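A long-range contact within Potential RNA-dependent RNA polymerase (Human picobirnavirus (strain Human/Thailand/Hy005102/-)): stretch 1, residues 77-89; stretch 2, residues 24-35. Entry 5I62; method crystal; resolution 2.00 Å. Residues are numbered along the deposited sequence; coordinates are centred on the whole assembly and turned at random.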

# COMPACT_ATOMS: atom_id res chain seq x y z
N GLY A 77 -19.05 -0.70 1.45
CA GLY A 77 -19.66 0.27 2.34
C GLY A 77 -18.91 1.58 2.36
O GLY A 77 -18.07 1.87 1.50
N PRO A 78 -19.20 2.41 3.37
CA PRO A 78 -18.56 3.73 3.45
C PRO A 78 -17.05 3.63 3.57
O PRO A 78 -16.50 2.62 4.01
CB PRO A 78 -19.18 4.35 4.71
CG PRO A 78 -20.49 3.59 4.92
CD PRO A 78 -20.20 2.19 4.43
N MET A 79 -16.37 4.71 3.15
CA MET A 79 -14.93 4.86 3.33
C MET A 79 -14.53 6.17 3.99
O MET A 79 -13.35 6.35 4.30
CB MET A 79 -14.21 4.79 1.99
CG MET A 79 -14.57 3.61 1.15
SD MET A 79 -14.12 3.90 -0.57
CE MET A 79 -12.34 3.83 -0.44
N SER A 80 -15.46 7.09 4.21
CA SER A 80 -15.10 8.44 4.63
C SER A 80 -15.15 8.64 6.13
O SER A 80 -14.70 9.68 6.61
CB SER A 80 -16.03 9.43 3.95
OG SER A 80 -17.36 9.19 4.35
N VAL A 81 -15.74 7.71 6.88
CA VAL A 81 -16.00 7.97 8.29
C VAL A 81 -14.68 7.82 9.05
O VAL A 81 -14.15 6.72 9.21
CB VAL A 81 -17.08 7.05 8.86
CG1 VAL A 81 -17.27 7.31 10.35
CG2 VAL A 81 -18.40 7.26 8.11
N MET A 82 -14.17 8.95 9.52
CA MET A 82 -12.94 9.01 10.28
C MET A 82 -13.26 9.23 11.76
O MET A 82 -13.86 10.24 12.13
CB MET A 82 -12.07 10.14 9.71
CG MET A 82 -10.86 10.46 10.53
SD MET A 82 -10.05 11.96 9.88
CE MET A 82 -8.56 11.91 10.85
N LEU A 83 -12.84 8.29 12.60
CA LEU A 83 -13.16 8.37 14.01
C LEU A 83 -12.34 9.48 14.68
O LEU A 83 -11.26 9.83 14.20
CB LEU A 83 -12.90 7.04 14.71
CG LEU A 83 -13.74 5.82 14.30
CD1 LEU A 83 -13.36 4.62 15.15
CD2 LEU A 83 -15.22 6.11 14.43
N PRO A 84 -12.83 10.04 15.78
CA PRO A 84 -12.04 11.02 16.54
C PRO A 84 -10.78 10.38 17.09
O PRO A 84 -10.71 9.17 17.29
CB PRO A 84 -12.96 11.45 17.68
CG PRO A 84 -14.33 10.97 17.32
CD PRO A 84 -14.19 9.84 16.34
N LEU A 85 -9.80 11.24 17.37
CA LEU A 85 -8.53 10.79 17.94
C LEU A 85 -8.73 9.95 19.20
O LEU A 85 -8.06 8.93 19.40
CB LEU A 85 -7.65 12.01 18.26
CG LEU A 85 -6.32 11.70 18.95
CD1 LEU A 85 -5.40 10.86 18.03
CD2 LEU A 85 -5.63 12.97 19.42
N LYS A 86 -9.66 10.37 20.06
CA LYS A 86 -9.95 9.62 21.28
C LYS A 86 -10.32 8.16 21.00
O LYS A 86 -10.14 7.31 21.88
CB LYS A 86 -11.09 10.29 22.05
CG LYS A 86 -12.46 9.91 21.48
CD LYS A 86 -13.62 10.36 22.36
CE LYS A 86 -14.46 11.33 21.66
NZ LYS A 86 -15.47 11.98 22.54
N GLU A 87 -10.83 7.84 19.80
CA GLU A 87 -11.19 6.46 19.47
C GLU A 87 -10.16 5.76 18.59
O GLU A 87 -10.43 4.65 18.11
CB GLU A 87 -12.56 6.43 18.79
CG GLU A 87 -13.65 7.11 19.61
CD GLU A 87 -14.88 7.45 18.77
OE1 GLU A 87 -15.54 8.47 19.06
OE2 GLU A 87 -15.17 6.71 17.80
N ARG A 88 -8.99 6.38 18.38
CA ARG A 88 -7.92 5.84 17.57
C ARG A 88 -6.65 5.59 18.39
O ARG A 88 -5.63 5.22 17.81
CB ARG A 88 -7.60 6.79 16.41
CG ARG A 88 -8.74 6.96 15.39
CD ARG A 88 -8.40 7.96 14.30
NE ARG A 88 -7.26 7.53 13.50
CZ ARG A 88 -6.44 8.36 12.86
NH1 ARG A 88 -6.64 9.68 12.92
NH2 ARG A 88 -5.43 7.87 12.15
N MET A 89 -6.68 5.83 19.71
CA MET A 89 -5.46 5.73 20.51
C MET A 89 -4.93 4.30 20.55
O MET A 89 -3.71 4.10 20.64
CB MET A 89 -5.71 6.23 21.93
CG MET A 89 -6.08 7.71 22.02
SD MET A 89 -4.83 8.82 21.33
CE MET A 89 -3.35 8.30 22.20
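Stretch 2 24-35: SNVVSGQPEVYR

Stretch 2 lies antiparallel along stretch 1 in a mainly backbone-mediated contact, pinned by one beta bridge and flanked by small apolar pairs, burying 675 Å² in all. The direction follows from the CA register: Ser 80 lies nearest Val 33, Val 81 nearest Pro 31, Met 82 nearest Gln 30, Pro 84 nearest Gly 29 and Leu 85 nearest Val 27.

Stretch 2 leaves its helix after Ser 28. Gly 29, at phi 73° and psi -175°, turns the chain out; an ideal CB there would lie 2.6 Å from Met 82 O, so the close approach depends on the bare CA. The extended Gln 30 (-141°/103°) then pairs with Met 82: Gln 30 N to Met 82 O and Met 82 N to Gln 30 O are both 2.8 Å, with N-H...O angles of 165° and 155°.

Beyond the bridge, Ser 80 OG (chi1 p) donates to Glu 32 O at 2.6 Å and accepts from Tyr 34 N at 2.9 Å. Val 81 CG2 packs on Val 33 CG2 at 3.7 Å, and Pro 78 CB on Val 33 CG1 at 3.8 Å.

At the helix end, Leu 85 N bonds weakly to Val 26 O (3.1 Å, 128°). Water 1 donates to Val 26 O and Leu 83 O, each at 2.7 Å.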

# COMPACT_ATOMS: atom_id res chain seq x y z
N SER A 24 -7.05 19.90 14.60
CA SER A 24 -8.44 20.01 15.02
C SER A 24 -9.28 18.93 14.37
O SER A 24 -10.16 18.34 15.01
CB SER A 24 -9.02 21.38 14.65
OG SER A 24 -8.29 22.41 15.28
N ASN A 25 -9.07 18.70 13.08
CA ASN A 25 -9.81 17.66 12.39
C ASN A 25 -9.43 16.27 12.90
O ASN A 25 -10.29 15.38 13.00
CB ASN A 25 -9.58 17.77 10.89
CG ASN A 25 -10.35 16.73 10.11
OD1 ASN A 25 -9.76 15.87 9.45
ND2 ASN A 25 -11.68 16.78 10.21
N VAL A 26 -8.15 16.07 13.26
CA VAL A 26 -7.76 14.80 13.88
C VAL A 26 -8.54 14.58 15.17
O VAL A 26 -9.05 13.48 15.44
CB VAL A 26 -6.24 14.76 14.14
CG1 VAL A 26 -5.90 13.54 15.02
CG2 VAL A 26 -5.45 14.71 12.81
N VAL A 27 -8.63 15.61 16.01
CA VAL A 27 -9.34 15.50 17.28
C VAL A 27 -10.83 15.23 17.04
O VAL A 27 -11.43 14.36 17.69
CB VAL A 27 -9.14 16.76 18.14
CG1 VAL A 27 -10.00 16.69 19.39
CG2 VAL A 27 -7.68 16.95 18.51
N SER A 28 -11.43 15.97 16.10
CA SER A 28 -12.88 15.88 15.92
C SER A 28 -13.31 14.64 15.15
O SER A 28 -14.41 14.12 15.38
CB SER A 28 -13.42 17.12 15.21
OG SER A 28 -13.03 17.17 13.84
N GLY A 29 -12.48 14.16 14.23
CA GLY A 29 -12.90 13.17 13.27
C GLY A 29 -13.81 13.77 12.21
O GLY A 29 -14.05 14.99 12.16
N GLN A 30 -14.31 12.91 11.37
CA GLN A 30 -15.19 13.30 10.25
C GLN A 30 -16.26 12.22 10.15
O GLN A 30 -16.00 11.12 9.65
CB GLN A 30 -14.40 13.46 8.95
CG GLN A 30 -15.09 14.19 7.79
CD GLN A 30 -16.41 13.57 7.43
OE1 GLN A 30 -17.47 14.05 7.85
NE2 GLN A 30 -16.36 12.46 6.67
N PRO A 31 -17.48 12.48 10.65
CA PRO A 31 -18.48 11.41 10.76
C PRO A 31 -19.31 11.15 9.51
O PRO A 31 -19.99 10.12 9.46
CB PRO A 31 -19.37 11.88 11.92
CG PRO A 31 -19.28 13.38 11.86
CD PRO A 31 -17.88 13.70 11.39
N GLU A 32 -19.27 12.02 8.50
CA GLU A 32 -20.18 11.91 7.36
C GLU A 32 -19.79 10.79 6.40
O GLU A 32 -18.61 10.57 6.13
CB GLU A 32 -20.23 13.22 6.56
CG GLU A 32 -20.65 14.40 7.35
CD GLU A 32 -22.11 14.33 7.74
OE1 GLU A 32 -22.39 14.40 8.95
OE2 GLU A 32 -22.98 14.18 6.84
N VAL A 33 -20.80 10.11 5.87
CA VAL A 33 -20.62 9.15 4.79
C VAL A 33 -20.72 9.92 3.48
O VAL A 33 -21.74 10.56 3.22
CB VAL A 33 -21.68 8.04 4.85
CG1 VAL A 33 -21.56 7.10 3.64
CG2 VAL A 33 -21.57 7.25 6.16
N TYR A 34 -19.66 9.86 2.66
CA TYR A 34 -19.62 10.57 1.39
C TYR A 34 -20.04 9.63 0.26
O TYR A 34 -19.34 8.66 -0.05
CB TYR A 34 -18.23 11.15 1.12
CG TYR A 34 -17.85 12.22 2.10
CD1 TYR A 34 -18.83 13.04 2.66
CD2 TYR A 34 -16.53 12.43 2.47
CE1 TYR A 34 -18.51 14.02 3.57
CE2 TYR A 34 -16.20 13.41 3.38
CZ TYR A 34 -17.19 14.21 3.92
OH TYR A 34 -16.87 15.19 4.82
N ARG A 35 -21.18 9.93 -0.35
CA ARG A 35 -21.71 9.17 -1.46
C ARG A 35 -21.47 9.97 -2.74
O ARG A 35 -21.67 11.19 -2.76
CB ARG A 35 -23.20 8.92 -1.21
CG ARG A 35 -23.95 8.18 -2.24
CD ARG A 35 -23.90 6.65 -2.10
NE ARG A 35 -24.93 6.18 -3.01
CZ ARG A 35 -24.81 6.17 -4.34
NH1 ARG A 35 -23.66 6.53 -4.92
NH2 ARG A 35 -25.84 5.77 -5.08
O HOH W 1 -8.93 11.23 14.00
O HOH W 2 -13.42 11.78 5.51
O HOH W 3 -17.79 6.90 1.82